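Local coordinates for protein cellulase (PDB 6WQY) that probably hydrolyses internal beta-1,4-glucosidic bonds of cellulose and related plant polysaccharides, acting as the catalytic GH5 domain of a broad-specificity endoglucanase, at residues 153-157 with 168-172; 109-115 with 163-167. All blocks are in the same frame, centred on the assembly; numbering follows the deposited sequence.

Contact 1: residues 153-157 with 168-172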
loop_
_atom_site.group_PDB
_atom_site.type_symbol
_atom_site.label_atom_id
_atom_site.label_comp_id
_atom_site.label_asym_id
_atom_site.label_seq_id
_atom_site.Cartn_x
_atom_site.Cartn_y
_atom_site.Cartn_z
ATOM N N TRP A 153 17.014 4.261 2.365
ATOM C CA TRP A 153 16.157 4.455 3.527
ATOM C C TRP A 153 16.822 5.335 4.574
ATOM O O TRP A 153 16.117 6.070 5.274
ATOM C CB TRP A 153 15.670 3.121 4.094
ATOM C CG TRP A 153 14.444 2.649 3.379
ATOM C CD1 TRP A 153 14.299 1.537 2.592
ATOM C CD2 TRP A 153 13.175 3.315 3.363
ATOM N NE1 TRP A 153 13.005 1.476 2.095
ATOM C CE2 TRP A 153 12.299 2.552 2.567
ATOM C CE3 TRP A 153 12.685 4.474 3.969
ATOM C CZ2 TRP A 153 10.988 2.924 2.338
ATOM C CZ3 TRP A 153 11.371 4.837 3.746
ATOM C CH2 TRP A 153 10.543 4.071 2.927
ATOM N N THR A 154 18.154 5.308 4.698
ATOM C CA THR A 154 18.819 6.252 5.600
ATOM C C THR A 154 18.535 7.687 5.172
ATOM O O THR A 154 18.183 8.544 5.992
ATOM C CB THR A 154 20.330 5.981 5.633
ATOM O OG1 THR A 154 20.572 4.687 6.194
ATOM C CG2 THR A 154 21.061 7.016 6.464
ATOM N N GLN A 155 18.678 7.963 3.874
ATOM C CA GLN A 155 18.425 9.310 3.375
ATOM C C GLN A 155 16.961 9.706 3.526
ATOM O O GLN A 155 16.657 10.856 3.888
ATOM C CB GLN A 155 18.847 9.410 1.915
ATOM C CG GLN A 155 20.333 9.372 1.683
ATOM C CD GLN A 155 20.636 9.190 0.222
ATOM O OE1 GLN A 155 20.594 10.150 -0.550
ATOM N NE2 GLN A 155 20.909 7.966 -0.175
ATOM N N ILE A 156 16.037 8.798 3.215
ATOM C CA ILE A 156 14.617 9.124 3.343
ATOM C C ILE A 156 14.270 9.376 4.803
ATOM O O ILE A 156 13.620 10.372 5.153
ATOM C CB ILE A 156 13.760 8.004 2.728
ATOM C CG1 ILE A 156 14.019 7.876 1.226
ATOM C CG2 ILE A 156 12.291 8.259 3.016
ATOM C CD1 ILE A 156 13.556 6.534 0.649
ATOM N N ALA A 157 14.727 8.489 5.689
ATOM C CA ALA A 157 14.454 8.665 7.112
ATOM C C ALA A 157 15.032 9.975 7.621
ATOM O O ALA A 157 14.379 10.700 8.394
ATOM C CB ALA A 157 15.027 7.487 7.895
ATOM N N VAL A 168 4.290 7.151 8.000
ATOM C CA VAL A 168 4.703 5.751 8.006
ATOM C C VAL A 168 5.650 5.519 6.835
ATOM O O VAL A 168 5.435 6.053 5.742
ATOM C CB VAL A 168 3.450 4.865 7.832
ATOM C CG1 VAL A 168 3.800 3.390 7.659
ATOM C CG2 VAL A 168 2.479 5.056 8.980
ATOM N N PHE A 169 6.689 4.706 7.054
ATOM C CA PHE A 169 7.541 4.234 5.963
ATOM C C PHE A 169 7.199 2.768 5.677
ATOM O O PHE A 169 7.174 1.960 6.612
ATOM C CB PHE A 169 9.032 4.293 6.336
ATOM C CG PHE A 169 9.555 5.658 6.738
ATOM C CD1 PHE A 169 8.977 6.850 6.328
ATOM C CD2 PHE A 169 10.683 5.706 7.543
ATOM C CE1 PHE A 169 9.516 8.067 6.726
ATOM C CE2 PHE A 169 11.220 6.914 7.942
ATOM C CZ PHE A 169 10.644 8.099 7.532
ATOM N N GLU A 170 6.991 2.430 4.400
ATOM C CA GLU A 170 6.737 1.065 3.935
ATOM C C GLU A 170 7.936 0.628 3.096
ATOM O O GLU A 170 8.287 1.293 2.125
ATOM C CB GLU A 170 5.452 1.052 3.111
ATOM C CG GLU A 170 5.147 -0.255 2.419
ATOM C CD GLU A 170 3.966 -0.113 1.485
ATOM O OE1 GLU A 170 2.803 0.005 1.992
ATOM O OE2 GLU A 170 4.176 -0.082 0.256
ATOM N N ALA A 171 8.558 -0.493 3.468
ATOM C CA ALA A 171 9.895 -0.835 2.987
ATOM C C ALA A 171 9.978 -0.884 1.473
ATOM O O ALA A 171 10.970 -0.431 0.885
ATOM C CB ALA A 171 10.263 -2.207 3.537
ATOM N N MET A 172 8.993 -1.533 0.846
ATOM C CA MET A 172 8.953 -1.802 -0.588
ATOM C C MET A 172 7.538 -2.251 -0.901
ATOM O O MET A 172 6.678 -2.309 -0.012
ATOM C CB MET A 172 10.023 -2.794 -1.018
ATOM C CG MET A 172 9.955 -4.133 -0.385
ATOM S SD MET A 172 11.555 -4.993 -0.445
ATOM C CE MET A 172 12.325 -4.240 0.993
#
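W153 spans the gap between helix 139-159 and the end of strand 167-170, reaching the backbone of E170 and A171 and the side chain of F169. With CG roughly opposite the carbonyl carbon (chi1 -85°), and with chi2 setting the ring's turn, the six-membered ring comes over to the strand. NE1 donates to A171 O at 3.0 Å; the oxygen lies near the ring plane, at the indole edge, and the donor sits in the carbonyl plane on a lone pair, although the N-H...O angle of 148° shows some bending. Beside it, W153 CZ2 comes within 3.2 Å of E170 O. At the other corner W153 CZ3 meets F169 CB at 3.5 Å. The two rings slide past each other, centroids 5.4 Å apart and planes inclined by 35°, a tilt that fits neither a stack nor a T. I156, also buried, turns its CD1 back over one face of the indole within the helix. One turn on from W153, A157 brings its CA and CB to 3.8 and 3.9 Å from F169 CE2. The segment axes, nearly antiparallel, come within 11.0 Å, the geometry of a barrel strand packed against the helix of its beta-alpha-beta crossover. Chemically, one indole both satisfies a buried N-H and helps to hold A171, whose backbone also bonds G220, while its carbon surface packs against F169.

Contact 2: residues 109-115 with 163-167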
loop_
_atom_site.group_PDB
_atom_site.type_symbol
_atom_site.label_atom_id
_atom_site.label_comp_id
_atom_site.label_asym_id
_atom_site.label_seq_id
_atom_site.Cartn_x
_atom_site.Cartn_y
_atom_site.Cartn_z
ATOM N N GLU A 109 0.069 16.075 5.557
ATOM C CA GLU A 109 0.207 16.573 6.910
ATOM C C GLU A 109 -0.702 17.774 7.127
ATOM O O GLU A 109 -1.432 17.844 8.120
ATOM C CB GLU A 109 1.658 16.966 7.163
ATOM C CG GLU A 109 1.943 17.267 8.620
ATOM C CD GLU A 109 3.385 17.646 8.880
ATOM O OE1 GLU A 109 4.120 17.903 7.908
ATOM O OE2 GLU A 109 3.779 17.682 10.059
ATOM N N SER A 110 -0.661 18.732 6.196
ATOM C CA SER A 110 -1.453 19.954 6.296
ATOM C C SER A 110 -2.938 19.642 6.373
ATOM O O SER A 110 -3.686 20.311 7.094
ATOM C CB SER A 110 -1.157 20.834 5.077
ATOM O OG SER A 110 -2.032 21.952 5.039
ATOM N N ALA A 111 -3.388 18.654 5.610
ATOM C CA ALA A 111 -4.789 18.265 5.568
ATOM C C ALA A 111 -5.210 17.377 6.721
ATOM O O ALA A 111 -6.384 16.986 6.775
ATOM C CB ALA A 111 -5.099 17.588 4.232
ATOM N N GLY A 112 -4.311 17.054 7.646
ATOM C CA GLY A 112 -4.684 16.244 8.787
ATOM C C GLY A 112 -4.818 14.775 8.480
ATOM O O GLY A 112 -5.592 14.079 9.143
ATOM N N LEU A 113 -4.089 14.283 7.490
ATOM C CA LEU A 113 -4.113 12.888 7.086
ATOM C C LEU A 113 -2.838 12.190 7.536
ATOM O O LEU A 113 -1.768 12.805 7.626
ATOM C CB LEU A 113 -4.227 12.802 5.564
ATOM C CG LEU A 113 -5.484 13.428 4.964
ATOM C CD1 LEU A 113 -5.314 13.701 3.487
ATOM C CD2 LEU A 113 -6.681 12.515 5.200
ATOM N N ASN A 114 -2.944 10.888 7.798
ATOM C CA ASN A 114 -1.749 10.065 7.899
ATOM C C ASN A 114 -1.210 9.815 6.490
ATOM O O ASN A 114 -1.944 9.942 5.508
ATOM C CB ASN A 114 -2.045 8.727 8.556
ATOM C CG ASN A 114 -2.656 8.869 9.922
ATOM O OD1 ASN A 114 -2.185 9.631 10.763
ATOM N ND2 ASN A 114 -3.718 8.106 10.154
ATOM N N ALA A 115 0.068 9.453 6.385
ATOM C CA ALA A 115 0.711 9.248 5.093
ATOM C C ALA A 115 1.655 8.066 5.154
ATOM O O ALA A 115 2.358 7.887 6.153
ATOM C CB ALA A 115 1.495 10.497 4.677
ATOM N N LYS A 163 9.336 14.593 11.339
ATOM C CA LYS A 163 7.911 14.324 11.222
ATOM C C LYS A 163 7.442 13.355 12.294
ATOM O O LYS A 163 8.139 12.392 12.628
ATOM C CB LYS A 163 7.590 13.745 9.844
ATOM C CG LYS A 163 7.965 14.651 8.692
ATOM C CD LYS A 163 7.291 16.014 8.769
ATOM C CE LYS A 163 7.477 16.778 7.467
ATOM N NZ LYS A 163 6.853 18.126 7.520
ATOM N N GLY A 164 6.255 13.611 12.825
ATOM C CA GLY A 164 5.640 12.739 13.800
ATOM C C GLY A 164 5.058 11.484 13.174
ATOM O O GLY A 164 5.254 11.168 11.997
ATOM N N ASN A 165 4.305 10.763 14.003
ATOM C CA ASN A 165 3.839 9.436 13.633
ATOM C C ASN A 165 2.625 9.448 12.710
ATOM O O ASN A 165 2.117 8.362 12.383
ATOM C CB ASN A 165 3.612 8.566 14.869
ATOM C CG ASN A 165 4.902 7.916 15.364
ATOM O OD1 ASN A 165 5.972 8.063 14.752
ATOM N ND2 ASN A 165 4.803 7.159 16.453
ATOM N N PHE A 166 2.203 10.606 12.186
ATOM C CA PHE A 166 1.307 10.583 11.033
ATOM C C PHE A 166 1.977 9.900 9.848
ATOM O O PHE A 166 1.282 9.394 8.956
ATOM C CB PHE A 166 0.838 11.994 10.628
ATOM C CG PHE A 166 1.810 12.754 9.763
ATOM C CD1 PHE A 166 2.849 13.478 10.319
ATOM C CD2 PHE A 166 1.689 12.733 8.378
ATOM C CE1 PHE A 166 3.751 14.155 9.531
ATOM C CE2 PHE A 166 2.596 13.401 7.588
ATOM C CZ PHE A 166 3.633 14.120 8.167
ATOM N N LEU A 167 3.317 9.920 9.795
ATOM C CA LEU A 167 4.075 9.455 8.641
ATOM C C LEU A 167 4.628 8.065 8.910
ATOM O O LEU A 167 5.347 7.841 9.896
ATOM C CB LEU A 167 5.196 10.435 8.325
ATOM C CG LEU A 167 6.086 10.047 7.140
ATOM C CD1 LEU A 167 5.312 9.931 5.830
ATOM C CD2 LEU A 167 7.209 11.085 7.002
HETATM O O HOH W 1 4.973 16.190 12.218
#
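E109 OE1 receives K163 NZ at 2.8 Å in a salt bridge, through the syn lone pair that faces the other carboxylate oxygen. That second oxygen, E109 OE2, accepts a bond from water 1, which in turn accepts the backbone N-H of G164; the carboxylate therefore holds the loop at two points. K163 reaches it with a chain bent at CG (chi2 -58°) and extended beyond. The glutamate's own stem is extended, and it crosses the F166 side chain at about a right angle: E109 CG stands 3.9 Å from the ring centroid, 25° off the normal, a CH-pi contact over one face. L167 CB covers the opposite face, and N114 CA approaches the ring edge near its plane. F166 thus lies flat between helix 95-110 and its own neighbour, its CG wedged between backbone N and carbonyl carbon. Its carbonyl is bonded too: A115 N donates to F166 O at 2.8 Å with an N-H...O angle of 165°. Further along, L167 CA makes a C-H...O contact of 3.4 Å with A115 O, and A115 CB meets L167 CD1 at 4.0 Å. G112 closes the helix in a Schellman motif and the type I turn G164-L167 ends on L167 itself, so both segments turn into the parallel A115-L167 bridge, as expected where neighbouring strands of a TIM barrel begin.

Strand 167-170 joins the two contacts: contact 2 lies at its beginning, where it pairs with strand 114-118, and contact 1 at its end, against helix 139-159. Their centres are about 15 Å apart, and they meet where V168 N lies 2.8 Å from A115 O, a probable hydrogen bond that continues the parallel pairing. In TIM barrels the active site lies at the C-terminal ends of the strands, which suggests that contact 1 is the nearer of the two. Separately, the I156 side chain lies about 9 Å from a bound magnesium ion and about 9 Å from that of E95, seen to bind magnesium in a structure of this protein; contact 2 lies away from that site.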